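Local coordinates for protein putative ABC transporter (Thermobispora bispora, PDB 4PE6) that probably binds a sugar or related small polyol acid for an ABC transporter, and has (2R,3S)-2,3,4-trihydroxybutanoic acid bound, at residues Cys188-Leu201 with Cys213-Ala226. Sequence-based numbering, arbitrary orientation.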
loop_
_atom_site.group_PDB
_atom_site.type_symbol
_atom_site.label_atom_id
_atom_site.label_comp_id
_atom_site.label_asym_id
_atom_site.label_seq_id
_atom_site.Cartn_x
_atom_site.Cartn_y
_atom_site.Cartn_z
ATOM N N CYS A 188 7.935 4.871 -0.676
ATOM C CA CYS A 188 7.705 3.792 0.334
ATOM C C CYS A 188 8.746 2.677 0.228
ATOM O O CYS A 188 8.449 1.500 0.433
ATOM C CB CYS A 188 6.300 3.198 0.261
ATOM S SG CYS A 188 4.989 4.403 -0.009
ATOM N N ASP A 189 9.967 3.074 -0.101
ATOM C CA ASP A 189 11.081 2.141 -0.270
ATOM C C ASP A 189 12.196 2.523 0.685
ATOM O O ASP A 189 12.710 3.620 0.615
ATOM C CB ASP A 189 11.606 2.194 -1.692
ATOM C CG ASP A 189 12.763 1.240 -1.913
ATOM O OD1 ASP A 189 12.597 0.052 -1.581
ATOM O OD2 ASP A 189 13.838 1.670 -2.413
ATOM N N GLY A 190 12.576 1.603 1.564
ATOM C CA GLY A 190 13.602 1.880 2.571
ATOM C C GLY A 190 14.908 2.443 2.020
ATOM O O GLY A 190 15.400 3.480 2.502
ATOM N N ALA A 191 15.462 1.784 1.014
ATOM C CA ALA A 191 16.753 2.194 0.458
ATOM C C ALA A 191 16.661 3.573 -0.207
ATOM O O ALA A 191 17.554 4.399 -0.054
ATOM C CB ALA A 191 17.288 1.160 -0.518
ATOM N N THR A 192 15.549 3.839 -0.887
ATOM C CA THR A 192 15.342 5.141 -1.508
ATOM C C THR A 192 15.215 6.246 -0.451
ATOM O O THR A 192 15.872 7.293 -0.537
ATOM C CB THR A 192 14.084 5.128 -2.382
ATOM O OG1 THR A 192 14.215 4.097 -3.360
ATOM C CG2 THR A 192 13.879 6.452 -3.064
ATOM N N ALA A 193 14.338 6.024 0.525
ATOM C CA ALA A 193 14.206 6.911 1.667
ATOM C C ALA A 193 15.532 7.109 2.401
ATOM O O ALA A 193 15.875 8.221 2.764
ATOM C CB ALA A 193 13.183 6.341 2.632
ATOM N N GLN A 194 16.262 6.009 2.629
ATOM C CA GLN A 194 17.572 6.087 3.278
ATOM C C GLN A 194 18.470 7.087 2.585
ATOM O O GLN A 194 19.074 7.947 3.234
ATOM C CB GLN A 194 18.266 4.727 3.312
ATOM C CG GLN A 194 19.622 4.732 4.026
ATOM C CD GLN A 194 20.252 3.354 4.066
ATOM O OE1 GLN A 194 19.620 2.355 3.719
ATOM N NE2 GLN A 194 21.509 3.291 4.494
ATOM N N LYS A 195 18.568 6.949 1.272
ATOM C CA LYS A 195 19.430 7.808 0.463
ATOM C C LYS A 195 18.986 9.274 0.533
ATOM O O LYS A 195 19.817 10.165 0.719
ATOM C CB LYS A 195 19.435 7.344 -0.991
ATOM C CG LYS A 195 20.543 7.957 -1.817
ATOM C CD LYS A 195 20.284 7.805 -3.316
ATOM C CE LYS A 195 21.541 8.141 -4.109
ATOM N NZ LYS A 195 22.357 6.939 -4.439
ATOM N N ALA A 196 17.682 9.521 0.393
ATOM C CA ALA A 196 17.169 10.890 0.401
ATOM C C ALA A 196 17.340 11.567 1.772
ATOM O O ALA A 196 17.741 12.731 1.845
ATOM C CB ALA A 196 15.708 10.921 -0.021
ATOM N N VAL A 197 17.039 10.851 2.850
ATOM C CA VAL A 197 17.222 11.411 4.193
ATOM C C VAL A 197 18.709 11.666 4.479
ATOM O O VAL A 197 19.071 12.705 5.012
ATOM C CB VAL A 197 16.604 10.502 5.284
ATOM C CG1 VAL A 197 17.032 10.916 6.689
ATOM C CG2 VAL A 197 15.081 10.509 5.172
ATOM N N LEU A 198 19.556 10.696 4.144
ATOM C CA LEU A 198 21.001 10.834 4.356
ATOM C C LEU A 198 21.501 12.114 3.701
ATOM O O LEU A 198 22.355 12.825 4.256
ATOM C CB LEU A 198 21.751 9.636 3.759
ATOM C CG LEU A 198 23.270 9.672 3.869
ATOM C CD1 LEU A 198 23.668 9.618 5.335
ATOM C CD2 LEU A 198 23.907 8.540 3.060
ATOM N N GLY A 199 20.953 12.388 2.523
ATOM C CA GLY A 199 21.266 13.576 1.749
ATOM C C GLY A 199 21.046 14.880 2.484
ATOM O O GLY A 199 21.848 15.802 2.328
ATOM N N VAL A 200 19.998 14.967 3.303
ATOM C CA VAL A 200 19.674 16.236 3.971
ATOM C C VAL A 200 20.147 16.371 5.416
ATOM O O VAL A 200 20.185 17.479 5.941
ATOM C CB VAL A 200 18.156 16.555 3.924
ATOM C CG1 VAL A 200 17.656 16.576 2.490
ATOM C CG2 VAL A 200 17.346 15.577 4.778
ATOM N N LEU A 201 20.485 15.266 6.067
ATOM C CA LEU A 201 20.864 15.300 7.482
ATOM C C LEU A 201 21.961 16.310 7.827
ATOM O O LEU A 201 21.809 17.065 8.784
ATOM C CB LEU A 201 21.244 13.898 7.998
ATOM C CG LEU A 201 20.063 12.958 8.242
ATOM C CD1 LEU A 201 20.530 11.595 8.743
ATOM C CD2 LEU A 201 19.037 13.557 9.201
ATOM N N CYS A 213 6.357 6.758 4.672
ATOM C CA CYS A 213 5.484 5.758 4.085
ATOM C C CYS A 213 6.181 4.403 4.195
ATOM O O CYS A 213 6.944 4.028 3.305
ATOM C CB CYS A 213 5.232 6.081 2.614
ATOM S SG CYS A 213 4.160 4.902 1.777
ATOM N N GLY A 214 5.962 3.713 5.308
ATOM C CA GLY A 214 6.519 2.377 5.527
ATOM C C GLY A 214 7.998 2.305 5.167
ATOM O O GLY A 214 8.423 1.419 4.444
ATOM N N ASP A 215 8.790 3.240 5.671
ATOM C CA ASP A 215 10.182 3.365 5.260
ATOM C C ASP A 215 11.126 3.542 6.436
ATOM O O ASP A 215 12.317 3.819 6.238
ATOM C CB ASP A 215 10.300 4.577 4.339
ATOM C CG ASP A 215 9.633 5.804 4.927
ATOM O OD1 ASP A 215 9.580 5.885 6.176
ATOM O OD2 ASP A 215 9.145 6.679 4.156
ATOM N N GLY A 216 10.601 3.375 7.647
ATOM C CA GLY A 216 11.344 3.678 8.873
ATOM C C GLY A 216 12.647 2.910 9.065
ATOM O O GLY A 216 13.561 3.401 9.722
ATOM N N TYR A 217 12.755 1.708 8.507
ATOM C CA TYR A 217 14.005 0.922 8.670
ATOM C C TYR A 217 15.112 1.614 7.890
ATOM O O TYR A 217 16.206 1.767 8.390
ATOM C CB TYR A 217 13.840 -0.531 8.201
ATOM C CG TYR A 217 15.086 -1.385 8.352
ATOM C CD1 TYR A 217 15.370 -2.038 9.542
ATOM C CD2 TYR A 217 15.991 -1.519 7.295
ATOM C CE1 TYR A 217 16.521 -2.821 9.673
ATOM C CE2 TYR A 217 17.135 -2.277 7.423
ATOM C CZ TYR A 217 17.387 -2.927 8.610
ATOM O OH TYR A 217 18.516 -3.686 8.713
ATOM N N GLY A 218 14.807 2.048 6.673
ATOM C CA GLY A 218 15.755 2.793 5.837
ATOM C C GLY A 218 16.108 4.147 6.410
ATOM O O GLY A 218 17.258 4.576 6.372
ATOM N N VAL A 219 15.114 4.830 6.953
ATOM C CA VAL A 219 15.347 6.096 7.623
ATOM C C VAL A 219 16.317 5.882 8.812
ATOM O O VAL A 219 17.333 6.589 8.974
ATOM C CB VAL A 219 13.983 6.717 8.027
ATOM C CG1 VAL A 219 14.157 7.908 8.963
ATOM C CG2 VAL A 219 13.224 7.125 6.770
ATOM N N ALA A 220 16.064 4.840 9.588
ATOM C CA ALA A 220 16.925 4.520 10.715
ATOM C C ALA A 220 18.394 4.304 10.275
ATOM O O ALA A 220 19.300 4.844 10.891
ATOM C CB ALA A 220 16.380 3.308 11.459
ATOM N N GLN A 221 18.623 3.556 9.197
ATOM C CA GLN A 221 19.963 3.359 8.664
ATOM C C GLN A 221 20.631 4.685 8.311
ATOM O O GLN A 221 21.816 4.838 8.545
ATOM C CB GLN A 221 19.957 2.484 7.411
ATOM C CG GLN A 221 19.575 1.022 7.579
ATOM C CD GLN A 221 19.333 0.345 6.224
ATOM O OE1 GLN A 221 18.449 0.754 5.446
ATOM N NE2 GLN A 221 20.117 -0.687 5.927
ATOM N N ALA A 222 19.891 5.649 7.754
ATOM C CA ALA A 222 20.507 6.942 7.454
ATOM C C ALA A 222 21.043 7.592 8.733
ATOM O O ALA A 222 22.178 8.094 8.760
ATOM C CB ALA A 222 19.528 7.870 6.764
ATOM N N PHE A 223 20.237 7.566 9.796
ATOM C CA PHE A 223 20.639 8.186 11.066
ATOM C C PHE A 223 21.850 7.441 11.667
ATOM O O PHE A 223 22.796 8.068 12.169
ATOM C CB PHE A 223 19.452 8.278 12.039
ATOM C CG PHE A 223 18.529 9.445 11.760
ATOM C CD1 PHE A 223 17.557 9.368 10.759
ATOM C CD2 PHE A 223 18.636 10.620 12.484
ATOM C CE1 PHE A 223 16.741 10.444 10.490
ATOM C CE2 PHE A 223 17.833 11.710 12.212
ATOM C CZ PHE A 223 16.885 11.621 11.213
ATOM N N ALA A 224 21.841 6.115 11.581
ATOM C CA ALA A 224 22.990 5.320 12.030
ATOM C C ALA A 224 24.263 5.672 11.260
ATOM O O ALA A 224 25.337 5.801 11.868
ATOM C CB ALA A 224 22.700 3.829 11.915
ATOM N N THR A 225 24.145 5.867 9.946
ATOM C CA THR A 225 25.308 6.212 9.110
ATOM C C THR A 225 25.874 7.573 9.500
ATOM O O THR A 225 27.083 7.775 9.466
ATOM C CB THR A 225 24.983 6.181 7.593
ATOM O OG1 THR A 225 24.759 4.835 7.193
ATOM C CG2 THR A 225 26.142 6.703 6.760
ATOM N N ALA A 226 24.985 8.486 9.892
ATOM C CA ALA A 226 25.387 9.807 10.337
ATOM C C ALA A 226 25.801 9.830 11.808
ATOM O O ALA A 226 26.269 10.865 12.295
ATOM C CB ALA A 226 24.262 10.803 10.098
HETATM O O HOH W 1 8.564 6.808 1.367
HETATM O O HOH W 2 7.791 -0.166 2.312
HETATM O O HOH W 3 10.736 -0.109 2.680
#
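Cys188 and Cys213 join the turns that lead into two neighbouring helices through a disulfide, SG to SG 2.0 Å with a chi3 of 79°. The Cys213 sulfur lies anti to its backbone N (chi1 180°), which carries it across to Cys188, whose side chain also touches the bound trihydroxybutanoic acid.

Polar links gather beside this bridge. One water accepts from Cys188 N and donates to Asp215 OD2, and that same oxygen takes Cys213 N from above the carboxylate plane at 2.8 Å. A second water is held between Cys188 O and Gly214 O.

Helices 190-200 and 216-226 then run side by side, their axes 7.2 Å apart at closest and crossing at -34°. Gly218 allows this close approach: its CA sits 3.4 Å from Gly190 O in a CA-H...O contact, and a beta carbon there would clash with that carbonyl oxygen. Gln194 lays its CB and CG over Gly218 O, and its extended chain crosses Gln221 at about a right angle. A leucine in place of Gln194 would probably leave the Gln221 amide without a polar neighbour on helix 190-200.

Apolar packing closes the far end. Val197 CG1 meets both Ala222 CB, at 3.9 Å, and Phe223 CE1, while Leu201 CD1 stands 4.1 Å above the centre of the Phe223 ring, a CH-pi contact. Val152 of strand 147-153 backs Ala193 and Val197.

Close backbone packing and hydrophobic contact thus hold these helices of the periplasmic-binding-protein lobe together, while a covalent bond and waters join their ligand-side ends.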